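Local coordinates for protein vaginolysin (Gardnerella vaginalis, PDB 5IMY) that probably binds cholesterol in host membranes and lyses cells as a secreted pore-forming toxin of the cholesterol-dependent cytolysin family, at residues Asp98-Leu101 / Pro106-Ile109; Ala93-Asp98 / Ile348-Ser353; Thr37-Arg42 / Lys250-Tyr255; Asn27-Leu32 / Asp240-Arg245; Gln175-Leu180 / Ala186-Ile191. One frame throughout, in Å; residues are numbered along the deposited sequence.

Contact 1: residues Asp98-Leu101 / Pro106-Ile109; sequences DKNL and PSLI
L101 and P106 meet obliquely: methyl CD1 of L101 lies against CB of the P106 ring at 4.0 Å. The leucine's CG runs out past the proline, and the second torsion (chi2 56°) turns CD1 back onto its ring. A second pair lies beside the first. N100 brings the ND2 end of its carboxamide up to the S107 side chain, with N100 ND2 3.7 Å from S107 OG, a van der Waals approach. The carbonyl oxygen N100 O also comes within 3.8 Å of P106 N, a proline nitrogen with no hydrogen to give. At the start of the helix D98 is the N-cap, its carboxylate accepting two weak bonds: L101 N to D98 OD1, 3.4 Å and nearly straight, and N100 N to D98 OD2, 3.5 Å. P106 also packs on F95, and L101 on L40, while both reach Y350; helix 99-102 and the chain after it thus fold back over strands 94-96 and 347-354, with I109 joined to L94 by backbone hydrogen bonding.

Contact 2: residues Ala93-Asp98 / Ile348-Ser353; sequences ALFRAD and IAYTTS
The ring of F95 meets Y350 and T352, two alternate residues of strand 347-354 whose side chains leave the same side of the strand. Its CE2 comes to 4.2 Å from CE1 of Y350, the two rings tilted against each other in an oblique, unstacked approach. Methyl CG2 of T352 sits at the edge of the phenyl ring, near its plane, 4.3 Å from F95 CD2. All three residues are buried, and the contact is wholly apolar. The tyrosine CG lies between its own backbone N and carbonyl carbon (chi1 68°), which stands the ring out from the strand, on the side where F95 lies. Strands 94-96 and 347-354 are not direct neighbours: strand 253-261 pairs antiparallel with each in the large sheet of this cytolysin, and the closest CA atoms, those of F95 and T352, are 8.7 Å apart. The side chains therefore meet across an intervening strand, to which F95 is tied by backbone hydrogen bonding with V254. Further out, the phenol oxygen of Y350 is hydrogen-bonded to OD1 of N104, fixing the far end of the ring, and V256 packs on F95. At the end of strand 94-96 the chain turns through an inverse gamma turn centred on A97, whose weak bond runs from D98 N to R96 O at 2.8 Å. On the other strand I348 and A349 both face A260, a classic beta bulge.

Contact 3: residues Thr37-Arg42 / Lys250-Tyr255; sequences TNILAR and KRPPVY
Apolar packing between I39 and P252 carries the contact: the two side chains reach toward each other, and CG1 of I39 stands 3.8 Å from CD of the proline ring. With CG1 anti to the backbone N (chi1 -166°), the longer branch of the isoleucine extends across the gap, and its end, CD1, lies 4.0 Å from the same P252 CD. The second kind of interaction sets a methyl against a polar atom: I39 CD1 is 3.4 Å from K250 O, a close van der Waals approach. The K250 side chain sets off away from segment 37-42, leaving its carbonyl to meet the methyl. Within 37-42 a backbone bond from L40 N to T37 O, 3.1 Å, closes the turn that presents I39. P252 also packs on Y34 and shares backbone hydrogen bonding with A97, while L40 reaches A97 and L363. The contact thus lays the turn leading into strand 41-43 against the approach to strand 253-261, beside the ends of strands 94-96 and 363-389.

Contact 4: residues Asn27-Leu32 / Asp240-Arg245; sequences NYLWDL and DSLKNR
L29 and L242 make the tight, buried part of the contact, their side chains crossing at about a right angle with methyl CD2 of L29 3.9 Å from CD2 of L242. L242 also lends its CB to the tyrosine beside them, 4.4 Å from Y28 CE2. Toward solvent the contact passes to Y28 and the exposed K243, again roughly perpendicular, the lysine covering the phenol only along its aliphatic start. Y28 OH lies 3.7 Å from K243 CA and 3.8 Å from K243 CB, van der Waals approaches of the phenol oxygen to lysine carbons; its polar partner is V247 O, to which it is hydrogen-bonded. CG anti to the backbone N (chi1 175°) extends the ring toward helix 240-243. The lysine chain bends at its second and fourth torsions, and its ammonium end turns off from segment 27-32. One face of the Y28 ring carries L32 CD2, 4.1 Å above the plane and offset to the rim. Helix 22-30 is thereby set against the short helix 240-243, with P239 and D248 also touching Y28 and F233 packing on L242.

Contact 5: residues Gln175-Leu180 / Ala186-Ile191; sequences QSMNQL and ADFAKI
The phenyl ring of F188 receives the sulfur of M177 at its edge: SD is 5.0 Å from the ring centroid, 81° off the ring normal, and 3.7 Å from F188 CD2. This is a Met-aromatic contact in the edge geometry. L180 approaches obliquely, displaced to one side of the ring plane, whereas the sulfur stays near that plane; L180 CD1 is 3.8 Å from F188 CE2 and L180 CB 3.9 Å from F188 CD2. The ring also meets that of F184, the planes inclined at about 30°. M177 reaches its place by a folded chain: CG anti to the backbone N (chi1 -172°), then bends at the next two torsions that curl the thioether toward helix 188-191. The sulfur also touches the methyl of A189, 3.8 Å from SD to CB. At the start of helix 177-184, S176 is the N-cap, its OG accepting from Q179 N at 3.2 Å. F199 of helix 199-203 packs on both M177 and L180. F188 and L180 are buried, whereas M177 and A189 are partly exposed. With thioether, methyl and ring carbons meeting, cohesion between the two short helices probably rests mainly on dispersion, with a weak electrostatic share from sulfur at the ring edge.

Contacts 1, 2 and 3 cluster, with centres 8 to 10 Å apart. Contacts 1 and 2 share D98, where strand 94-96 runs on toward helix 99-102, while contacts 2 and 3 meet in the antiparallel sheet that holds strands 94-96, 253-261 and 347-354. Contact 4 lies outward, about 15 Å from contact 3 between centres, and touches it through L32 and P253. Contact 5 is set apart, its centre about 20 to 22 Å from those of contacts 1 to 3 and about 35 Å from contact 4, though R42 of contact 3 packs on A186. Contacts 2, 3 and 4 interleave along the sequence, bringing the N-terminal region, strand 94-96, the 240-255 region and strand 347-354 together; contacts 1 and 5 are local.

Contact 1: residues Asp98-Leu101 / Pro106-Ile109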
# COMPACT_ATOMS: atom_id res chain seq x y z
N ASP A 98 -19.05 -1.82 -39.33
CA ASP A 98 -20.31 -1.55 -38.63
C ASP A 98 -20.32 -2.33 -37.32
O ASP A 98 -19.29 -2.80 -36.82
CB ASP A 98 -21.50 -1.90 -39.53
CG ASP A 98 -21.68 -3.39 -39.70
OD1 ASP A 98 -20.65 -4.11 -39.80
OD2 ASP A 98 -22.83 -3.86 -39.73
N LYS A 99 -21.52 -2.48 -36.75
CA LYS A 99 -21.66 -3.17 -35.47
C LYS A 99 -21.40 -4.66 -35.60
O LYS A 99 -20.83 -5.29 -34.69
CB LYS A 99 -23.05 -2.93 -34.89
CG LYS A 99 -23.17 -3.25 -33.41
CD LYS A 99 -24.61 -3.56 -33.02
CE LYS A 99 -24.75 -3.79 -31.52
NZ LYS A 99 -24.52 -5.21 -31.13
N ASN A 100 -21.80 -5.26 -36.72
CA ASN A 100 -21.60 -6.69 -36.92
C ASN A 100 -20.12 -7.04 -36.88
O ASN A 100 -19.71 -7.99 -36.20
CB ASN A 100 -22.23 -7.13 -38.24
CG ASN A 100 -23.75 -7.22 -38.16
OD1 ASN A 100 -24.31 -7.50 -37.10
ND2 ASN A 100 -24.41 -6.98 -39.28
N LEU A 101 -19.30 -6.29 -37.62
CA LEU A 101 -17.86 -6.54 -37.60
C LEU A 101 -17.30 -6.39 -36.20
O LEU A 101 -16.47 -7.20 -35.76
CB LEU A 101 -17.15 -5.59 -38.57
CG LEU A 101 -15.62 -5.69 -38.61
CD1 LEU A 101 -15.16 -7.11 -38.94
CD2 LEU A 101 -15.06 -4.72 -39.63
N PRO A 106 -19.26 -10.39 -39.12
CA PRO A 106 -19.41 -9.47 -40.24
C PRO A 106 -20.36 -10.01 -41.30
O PRO A 106 -20.45 -11.22 -41.53
CB PRO A 106 -17.98 -9.35 -40.79
CG PRO A 106 -17.32 -10.63 -40.40
CD PRO A 106 -17.93 -11.02 -39.08
N SER A 107 -21.09 -9.09 -41.93
CA SER A 107 -21.97 -9.41 -43.04
C SER A 107 -21.35 -8.91 -44.33
O SER A 107 -20.76 -7.83 -44.37
CB SER A 107 -23.35 -8.78 -42.84
OG SER A 107 -23.26 -7.37 -42.76
N LEU A 108 -21.48 -9.71 -45.38
CA LEU A 108 -20.87 -9.37 -46.66
C LEU A 108 -21.61 -8.20 -47.31
O LEU A 108 -22.77 -7.92 -47.02
CB LEU A 108 -20.89 -10.58 -47.60
CG LEU A 108 -20.17 -11.83 -47.09
CD1 LEU A 108 -20.55 -13.04 -47.92
CD2 LEU A 108 -18.67 -11.62 -47.12
N ILE A 109 -20.89 -7.51 -48.19
CA ILE A 109 -21.48 -6.53 -49.09
C ILE A 109 -21.70 -7.24 -50.42
O ILE A 109 -20.74 -7.60 -51.11
CB ILE A 109 -20.59 -5.29 -49.26
CG1 ILE A 109 -20.36 -4.61 -47.91
CG2 ILE A 109 -21.23 -4.31 -50.24
CD1 ILE A 109 -19.26 -3.57 -47.94

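Contact 2: residues Ala93-Asp98 / Ile348-Ser353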
# COMPACT_ATOMS: atom_id res chain seq x y z
N ALA A 93 -12.97 -10.76 -49.01
CA ALA A 93 -14.36 -10.46 -48.68
C ALA A 93 -14.52 -8.99 -48.31
O ALA A 93 -13.61 -8.36 -47.78
CB ALA A 93 -14.83 -11.34 -47.52
N LEU A 94 -15.71 -8.46 -48.59
CA LEU A 94 -16.05 -7.07 -48.30
C LEU A 94 -17.06 -7.02 -47.16
O LEU A 94 -18.06 -7.73 -47.19
CB LEU A 94 -16.63 -6.37 -49.53
CG LEU A 94 -15.69 -6.10 -50.70
CD1 LEU A 94 -16.48 -5.60 -51.89
CD2 LEU A 94 -14.61 -5.10 -50.31
N PHE A 95 -16.79 -6.17 -46.17
CA PHE A 95 -17.71 -5.93 -45.07
C PHE A 95 -17.94 -4.43 -44.94
O PHE A 95 -17.26 -3.61 -45.56
CB PHE A 95 -17.17 -6.45 -43.73
CG PHE A 95 -16.61 -7.84 -43.78
CD1 PHE A 95 -17.29 -8.85 -44.43
CD2 PHE A 95 -15.41 -8.12 -43.17
CE1 PHE A 95 -16.77 -10.13 -44.47
CE2 PHE A 95 -14.88 -9.40 -43.20
CZ PHE A 95 -15.56 -10.40 -43.85
N ARG A 96 -18.93 -4.08 -44.11
CA ARG A 96 -19.06 -2.73 -43.60
C ARG A 96 -18.40 -2.66 -42.23
O ARG A 96 -18.53 -3.57 -41.41
CB ARG A 96 -20.53 -2.34 -43.48
CG ARG A 96 -21.23 -2.17 -44.81
CD ARG A 96 -22.74 -2.15 -44.66
NE ARG A 96 -23.40 -2.44 -45.93
CZ ARG A 96 -23.88 -3.63 -46.29
NH1 ARG A 96 -23.81 -4.67 -45.47
NH2 ARG A 96 -24.45 -3.77 -47.48
N ALA A 97 -17.68 -1.57 -41.99
CA ALA A 97 -17.12 -1.29 -40.67
C ALA A 97 -18.27 -0.84 -39.78
O ALA A 97 -18.47 0.34 -39.50
CB ALA A 97 -16.02 -0.24 -40.75
N ASP A 98 -19.05 -1.82 -39.33
CA ASP A 98 -20.31 -1.55 -38.63
C ASP A 98 -20.32 -2.33 -37.32
O ASP A 98 -19.29 -2.80 -36.82
CB ASP A 98 -21.50 -1.90 -39.53
CG ASP A 98 -21.68 -3.39 -39.70
OD1 ASP A 98 -20.65 -4.11 -39.80
OD2 ASP A 98 -22.83 -3.86 -39.73
N ILE A 348 -7.58 -19.15 -38.52
CA ILE A 348 -7.63 -18.87 -37.09
C ILE A 348 -7.82 -17.38 -36.85
O ILE A 348 -8.38 -16.97 -35.82
CB ILE A 348 -6.36 -19.38 -36.38
CG1 ILE A 348 -5.11 -18.85 -37.07
CG2 ILE A 348 -6.36 -20.90 -36.33
CD1 ILE A 348 -3.81 -19.16 -36.34
N ALA A 349 -7.37 -16.55 -37.79
CA ALA A 349 -7.47 -15.11 -37.63
C ALA A 349 -7.58 -14.45 -39.00
O ALA A 349 -7.18 -15.02 -40.02
CB ALA A 349 -6.26 -14.55 -36.88
N TYR A 350 -8.14 -13.25 -39.01
CA TYR A 350 -8.25 -12.47 -40.23
C TYR A 350 -8.05 -10.99 -39.91
O TYR A 350 -8.33 -10.54 -38.80
CB TYR A 350 -9.60 -12.68 -40.94
CG TYR A 350 -10.80 -12.14 -40.20
CD1 TYR A 350 -11.41 -10.95 -40.60
CD2 TYR A 350 -11.36 -12.82 -39.13
CE1 TYR A 350 -12.52 -10.45 -39.94
CE2 TYR A 350 -12.47 -12.33 -38.46
CZ TYR A 350 -13.04 -11.15 -38.87
OH TYR A 350 -14.14 -10.65 -38.22
N THR A 351 -7.55 -10.26 -40.91
CA THR A 351 -7.32 -8.83 -40.81
C THR A 351 -8.12 -8.12 -41.88
O THR A 351 -8.23 -8.61 -43.01
CB THR A 351 -5.83 -8.51 -40.96
OG1 THR A 351 -5.07 -9.23 -39.99
CG2 THR A 351 -5.57 -7.01 -40.80
N THR A 352 -8.68 -6.96 -41.54
CA THR A 352 -9.41 -6.13 -42.48
C THR A 352 -8.65 -4.83 -42.73
O THR A 352 -7.99 -4.30 -41.83
CB THR A 352 -10.82 -5.81 -41.99
OG1 THR A 352 -10.75 -4.95 -40.84
CG2 THR A 352 -11.57 -7.09 -41.62
N SER A 353 -8.76 -4.33 -43.95
CA SER A 353 -8.17 -3.06 -44.34
C SER A 353 -9.24 -2.21 -45.02
O SER A 353 -10.14 -2.73 -45.68
CB SER A 353 -6.98 -3.26 -45.29
OG SER A 353 -5.96 -4.02 -44.67

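Contact 3: residues Thr37-Arg42 / Lys250-Tyr255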
# COMPACT_ATOMS: atom_id res chain seq x y z
N THR A 37 -11.02 5.59 -36.13
CA THR A 37 -10.95 4.99 -34.80
C THR A 37 -12.34 4.76 -34.22
O THR A 37 -12.73 3.61 -33.97
CB THR A 37 -10.12 5.87 -33.85
OG1 THR A 37 -8.85 6.16 -34.44
CG2 THR A 37 -9.91 5.14 -32.53
N ASN A 38 -13.09 5.83 -33.99
CA ASN A 38 -14.41 5.68 -33.36
C ASN A 38 -15.39 4.91 -34.24
O ASN A 38 -16.44 4.50 -33.74
CB ASN A 38 -14.99 7.05 -33.02
CG ASN A 38 -14.43 7.61 -31.72
OD1 ASN A 38 -14.96 7.36 -30.64
ND2 ASN A 38 -13.34 8.37 -31.83
N ILE A 39 -15.07 4.71 -35.52
CA ILE A 39 -15.99 3.98 -36.38
C ILE A 39 -16.05 2.51 -35.99
O ILE A 39 -17.08 1.85 -36.19
CB ILE A 39 -15.59 4.15 -37.86
CG1 ILE A 39 -16.72 3.70 -38.79
CG2 ILE A 39 -14.32 3.37 -38.18
CD1 ILE A 39 -17.94 4.60 -38.75
N LEU A 40 -14.97 1.97 -35.42
CA LEU A 40 -14.89 0.57 -35.04
C LEU A 40 -14.61 0.41 -33.55
O LEU A 40 -14.05 -0.61 -33.12
CB LEU A 40 -13.83 -0.16 -35.86
CG LEU A 40 -14.20 -0.49 -37.31
CD1 LEU A 40 -12.97 -0.97 -38.07
CD2 LEU A 40 -15.30 -1.53 -37.36
N ALA A 41 -14.99 1.40 -32.74
CA ALA A 41 -14.77 1.34 -31.30
C ALA A 41 -16.00 0.78 -30.60
O ALA A 41 -17.14 1.10 -30.95
CB ALA A 41 -14.44 2.73 -30.76
N ARG A 42 -15.75 -0.06 -29.59
CA ARG A 42 -16.80 -0.66 -28.78
C ARG A 42 -16.63 -0.21 -27.33
O ARG A 42 -15.51 0.05 -26.87
CB ARG A 42 -16.75 -2.20 -28.87
CG ARG A 42 -17.70 -2.94 -27.94
CD ARG A 42 -17.93 -4.37 -28.40
NE ARG A 42 -16.69 -5.12 -28.60
CZ ARG A 42 -16.15 -5.95 -27.71
NH1 ARG A 42 -16.73 -6.17 -26.53
NH2 ARG A 42 -15.02 -6.58 -28.00
N LYS A 250 -20.86 6.62 -42.90
CA LYS A 250 -21.35 6.07 -41.64
C LYS A 250 -20.98 4.60 -41.48
O LYS A 250 -20.85 4.12 -40.35
CB LYS A 250 -22.86 6.24 -41.54
CG LYS A 250 -23.31 7.56 -40.93
CD LYS A 250 -24.66 7.43 -40.26
CE LYS A 250 -24.57 6.64 -38.95
NZ LYS A 250 -25.86 6.01 -38.58
N ARG A 251 -20.82 3.89 -42.59
CA ARG A 251 -20.45 2.47 -42.57
C ARG A 251 -19.51 2.23 -43.75
O ARG A 251 -19.92 1.68 -44.78
CB ARG A 251 -21.68 1.57 -42.65
CG ARG A 251 -22.55 1.63 -41.40
CD ARG A 251 -23.98 1.25 -41.69
NE ARG A 251 -24.60 2.17 -42.64
CZ ARG A 251 -25.90 2.42 -42.73
NH1 ARG A 251 -26.75 1.82 -41.90
NH2 ARG A 251 -26.35 3.27 -43.64
N PRO A 252 -18.25 2.63 -43.63
CA PRO A 252 -17.34 2.56 -44.77
C PRO A 252 -17.02 1.12 -45.13
O PRO A 252 -17.28 0.20 -44.34
CB PRO A 252 -16.08 3.29 -44.28
CG PRO A 252 -16.51 4.03 -43.05
CD PRO A 252 -17.60 3.22 -42.45
N PRO A 253 -16.46 0.88 -46.31
CA PRO A 253 -16.10 -0.48 -46.72
C PRO A 253 -14.70 -0.89 -46.29
O PRO A 253 -13.76 -0.08 -46.25
CB PRO A 253 -16.21 -0.42 -48.25
CG PRO A 253 -15.88 0.99 -48.58
CD PRO A 253 -16.38 1.83 -47.44
N VAL A 254 -14.57 -2.17 -45.97
CA VAL A 254 -13.29 -2.79 -45.66
C VAL A 254 -13.20 -4.11 -46.41
O VAL A 254 -14.21 -4.67 -46.85
CB VAL A 254 -13.10 -3.03 -44.14
CG1 VAL A 254 -13.27 -1.73 -43.38
CG2 VAL A 254 -14.08 -4.08 -43.63
N TYR A 255 -11.98 -4.62 -46.55
CA TYR A 255 -11.76 -5.91 -47.17
C TYR A 255 -10.76 -6.72 -46.35
O TYR A 255 -9.82 -6.16 -45.77
CB TYR A 255 -11.28 -5.79 -48.62
CG TYR A 255 -9.91 -5.17 -48.79
CD1 TYR A 255 -8.78 -5.97 -48.96
CD2 TYR A 255 -9.75 -3.79 -48.81
CE1 TYR A 255 -7.53 -5.40 -49.13
CE2 TYR A 255 -8.50 -3.22 -48.98
CZ TYR A 255 -7.40 -4.03 -49.14
OH TYR A 255 -6.16 -3.46 -49.31

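Contact 4: residues Asn27-Leu32 / Asp240-Arg245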
# COMPACT_ATOMS: atom_id res chain seq x y z
N ASN A 27 -13.93 8.18 -56.96
CA ASN A 27 -14.05 9.42 -56.20
C ASN A 27 -14.96 9.24 -54.99
O ASN A 27 -14.72 9.83 -53.93
CB ASN A 27 -14.56 10.54 -57.10
CG ASN A 27 -13.50 11.08 -58.03
OD1 ASN A 27 -12.30 10.98 -57.75
ND2 ASN A 27 -13.93 11.68 -59.14
N TYR A 28 -16.01 8.42 -55.13
CA TYR A 28 -16.92 8.21 -54.01
C TYR A 28 -16.22 7.46 -52.87
O TYR A 28 -16.39 7.82 -51.70
CB TYR A 28 -18.15 7.44 -54.48
CG TYR A 28 -19.09 7.07 -53.36
CD1 TYR A 28 -19.85 8.04 -52.71
CD2 TYR A 28 -19.23 5.75 -52.95
CE1 TYR A 28 -20.71 7.71 -51.68
CE2 TYR A 28 -20.09 5.41 -51.92
CZ TYR A 28 -20.83 6.39 -51.29
OH TYR A 28 -21.69 6.06 -50.27
N LEU A 29 -15.44 6.43 -53.20
CA LEU A 29 -14.76 5.67 -52.15
C LEU A 29 -13.60 6.45 -51.55
O LEU A 29 -13.30 6.29 -50.36
CB LEU A 29 -14.26 4.34 -52.72
CG LEU A 29 -15.32 3.43 -53.36
CD1 LEU A 29 -14.70 2.12 -53.81
CD2 LEU A 29 -16.48 3.17 -52.40
N TRP A 30 -12.94 7.30 -52.35
CA TRP A 30 -11.84 8.10 -51.83
C TRP A 30 -12.34 9.24 -50.94
O TRP A 30 -11.66 9.61 -49.98
CB TRP A 30 -11.01 8.67 -52.98
CG TRP A 30 -10.01 7.72 -53.56
CD1 TRP A 30 -9.35 6.72 -52.91
CD2 TRP A 30 -9.56 7.68 -54.92
NE1 TRP A 30 -8.51 6.07 -53.78
CE2 TRP A 30 -8.62 6.63 -55.02
CE3 TRP A 30 -9.86 8.43 -56.06
CZ2 TRP A 30 -7.98 6.32 -56.22
CZ3 TRP A 30 -9.22 8.12 -57.25
CH2 TRP A 30 -8.29 7.07 -57.32
N ASP A 31 -13.50 9.80 -51.26
CA ASP A 31 -14.01 10.98 -50.56
C ASP A 31 -14.90 10.63 -49.37
O ASP A 31 -15.53 11.53 -48.81
CB ASP A 31 -14.78 11.87 -51.54
CG ASP A 31 -13.92 12.36 -52.69
OD1 ASP A 31 -12.68 12.20 -52.61
OD2 ASP A 31 -14.47 12.90 -53.66
N LEU A 32 -14.97 9.36 -48.98
CA LEU A 32 -15.65 9.01 -47.74
C LEU A 32 -14.93 9.66 -46.56
O LEU A 32 -13.70 9.65 -46.48
CB LEU A 32 -15.68 7.49 -47.56
CG LEU A 32 -16.50 6.68 -48.56
CD1 LEU A 32 -16.14 5.21 -48.46
CD2 LEU A 32 -17.99 6.88 -48.34
N ASP A 240 -23.65 4.83 -56.78
CA ASP A 240 -24.96 4.71 -56.16
C ASP A 240 -25.28 3.27 -55.79
O ASP A 240 -26.02 3.02 -54.83
CB ASP A 240 -26.04 5.27 -57.09
CG ASP A 240 -26.28 6.75 -56.90
OD1 ASP A 240 -26.01 7.26 -55.79
OD2 ASP A 240 -26.73 7.41 -57.86
N SER A 241 -24.73 2.31 -56.54
CA SER A 241 -24.94 0.90 -56.21
C SER A 241 -24.51 0.59 -54.78
O SER A 241 -25.08 -0.29 -54.13
CB SER A 241 -24.18 0.01 -57.19
OG SER A 241 -25.04 -0.95 -57.78
N LEU A 242 -23.49 1.30 -54.28
CA LEU A 242 -23.01 1.12 -52.92
C LEU A 242 -23.72 2.04 -51.94
O LEU A 242 -24.13 1.59 -50.86
CB LEU A 242 -21.49 1.35 -52.88
CG LEU A 242 -20.61 0.17 -53.31
CD1 LEU A 242 -21.21 -0.62 -54.47
CD2 LEU A 242 -19.23 0.68 -53.68
N LYS A 243 -23.86 3.32 -52.29
CA LYS A 243 -24.64 4.25 -51.48
C LYS A 243 -25.94 3.61 -51.01
O LYS A 243 -26.24 3.58 -49.82
CB LYS A 243 -24.91 5.53 -52.28
CG LYS A 243 -25.92 6.50 -51.67
CD LYS A 243 -25.32 7.32 -50.54
CE LYS A 243 -26.23 8.49 -50.17
NZ LYS A 243 -26.50 9.39 -51.33
N ASN A 244 -26.72 3.10 -51.96
CA ASN A 244 -27.84 2.23 -51.63
C ASN A 244 -27.26 0.86 -51.30
O ASN A 244 -26.55 0.27 -52.12
CB ASN A 244 -28.83 2.13 -52.79
CG ASN A 244 -28.86 3.38 -53.65
OD1 ASN A 244 -29.50 4.37 -53.31
ND2 ASN A 244 -28.16 3.33 -54.78
N ARG A 245 -27.58 0.36 -50.10
CA ARG A 245 -26.98 -0.82 -49.47
C ARG A 245 -26.29 -0.40 -48.17
O ARG A 245 -25.91 -1.25 -47.36
CB ARG A 245 -25.96 -1.55 -50.35
CG ARG A 245 -26.61 -2.41 -51.43
CD ARG A 245 -25.55 -3.19 -52.20
NE ARG A 245 -26.11 -3.81 -53.39
CZ ARG A 245 -26.96 -4.83 -53.38
NH1 ARG A 245 -27.36 -5.35 -52.22
NH2 ARG A 245 -27.42 -5.33 -54.52

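Contact 5: residues Gln175-Leu180 / Ala186-Ile191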
# COMPACT_ATOMS: atom_id res chain seq x y z
N GLN A 175 -11.48 -11.75 -14.60
CA GLN A 175 -12.11 -10.86 -13.64
C GLN A 175 -13.59 -10.66 -13.91
O GLN A 175 -14.39 -10.66 -12.97
CB GLN A 175 -11.39 -9.50 -13.64
CG GLN A 175 -9.96 -9.57 -13.12
CD GLN A 175 -9.90 -9.94 -11.65
OE1 GLN A 175 -10.86 -9.77 -10.91
NE2 GLN A 175 -8.75 -10.46 -11.23
N SER A 176 -13.99 -10.49 -15.17
CA SER A 176 -15.39 -10.37 -15.52
C SER A 176 -15.56 -10.73 -16.99
O SER A 176 -14.65 -10.51 -17.80
CB SER A 176 -15.92 -8.95 -15.26
OG SER A 176 -15.39 -8.03 -16.19
N MET A 177 -16.72 -11.27 -17.33
CA MET A 177 -16.99 -11.63 -18.71
C MET A 177 -16.93 -10.42 -19.63
O MET A 177 -16.72 -10.59 -20.84
CB MET A 177 -18.36 -12.31 -18.83
CG MET A 177 -18.65 -12.89 -20.20
SD MET A 177 -17.44 -14.14 -20.71
CE MET A 177 -17.78 -15.44 -19.53
N ASN A 178 -17.10 -9.21 -19.10
CA ASN A 178 -17.09 -8.02 -19.93
C ASN A 178 -15.67 -7.56 -20.25
O ASN A 178 -15.39 -7.17 -21.39
CB ASN A 178 -17.87 -6.90 -19.24
CG ASN A 178 -19.29 -6.77 -19.77
OD1 ASN A 178 -19.77 -7.63 -20.51
ND2 ASN A 178 -19.97 -5.69 -19.38
N GLN A 179 -14.76 -7.59 -19.27
CA GLN A 179 -13.38 -7.20 -19.57
C GLN A 179 -12.69 -8.22 -20.46
O GLN A 179 -11.85 -7.86 -21.28
CB GLN A 179 -12.60 -6.99 -18.27
CG GLN A 179 -12.42 -8.24 -17.43
CD GLN A 179 -10.99 -8.75 -17.41
OE1 GLN A 179 -10.04 -8.01 -17.67
NE2 GLN A 179 -10.83 -10.03 -17.11
N LEU A 180 -13.05 -9.50 -20.32
CA LEU A 180 -12.49 -10.52 -21.20
C LEU A 180 -13.04 -10.40 -22.61
O LEU A 180 -12.32 -10.63 -23.59
CB LEU A 180 -12.75 -11.92 -20.63
CG LEU A 180 -12.06 -12.24 -19.31
CD1 LEU A 180 -12.45 -13.62 -18.82
CD2 LEU A 180 -10.54 -12.14 -19.44
N ALA A 186 -15.91 -9.66 -28.77
CA ALA A 186 -17.29 -9.56 -28.32
C ALA A 186 -17.95 -10.92 -28.17
O ALA A 186 -18.95 -11.03 -27.44
CB ALA A 186 -18.09 -8.71 -29.30
N ASP A 187 -17.43 -11.96 -28.83
CA ASP A 187 -18.00 -13.30 -28.77
C ASP A 187 -17.19 -14.23 -27.88
O ASP A 187 -17.24 -15.45 -28.07
CB ASP A 187 -18.13 -13.88 -30.17
CG ASP A 187 -16.80 -13.99 -30.89
OD1 ASP A 187 -15.85 -13.28 -30.49
OD2 ASP A 187 -16.69 -14.78 -31.85
N PHE A 188 -16.44 -13.69 -26.91
CA PHE A 188 -15.68 -14.56 -26.01
C PHE A 188 -16.61 -15.46 -25.21
O PHE A 188 -16.42 -16.68 -25.16
CB PHE A 188 -14.81 -13.73 -25.07
CG PHE A 188 -14.04 -14.56 -24.08
CD1 PHE A 188 -12.91 -15.26 -24.49
CD2 PHE A 188 -14.45 -14.68 -22.77
CE1 PHE A 188 -12.20 -16.04 -23.59
CE2 PHE A 188 -13.75 -15.45 -21.87
CZ PHE A 188 -12.62 -16.14 -22.28
N ALA A 189 -17.61 -14.87 -24.55
CA ALA A 189 -18.74 -15.66 -24.09
C ALA A 189 -19.25 -16.51 -25.25
O ALA A 189 -19.25 -16.05 -26.40
CB ALA A 189 -19.85 -14.75 -23.56
N LYS A 190 -19.67 -17.73 -24.95
CA LYS A 190 -19.91 -18.79 -25.93
C LYS A 190 -18.60 -19.52 -26.21
O LYS A 190 -18.52 -20.74 -26.05
CB LYS A 190 -20.51 -18.25 -27.24
CG LYS A 190 -20.62 -19.25 -28.38
CD LYS A 190 -21.85 -20.13 -28.26
CE LYS A 190 -22.22 -20.73 -29.60
NZ LYS A 190 -23.66 -20.51 -29.91
N ILE A 191 -17.57 -18.77 -26.62
CA ILE A 191 -16.28 -19.38 -26.88
C ILE A 191 -15.60 -19.83 -25.59
O ILE A 191 -14.76 -20.73 -25.62
CB ILE A 191 -15.37 -18.41 -27.66
CG1 ILE A 191 -16.01 -18.04 -29.00
CG2 ILE A 191 -13.98 -19.02 -27.89
CD1 ILE A 191 -15.25 -16.97 -29.78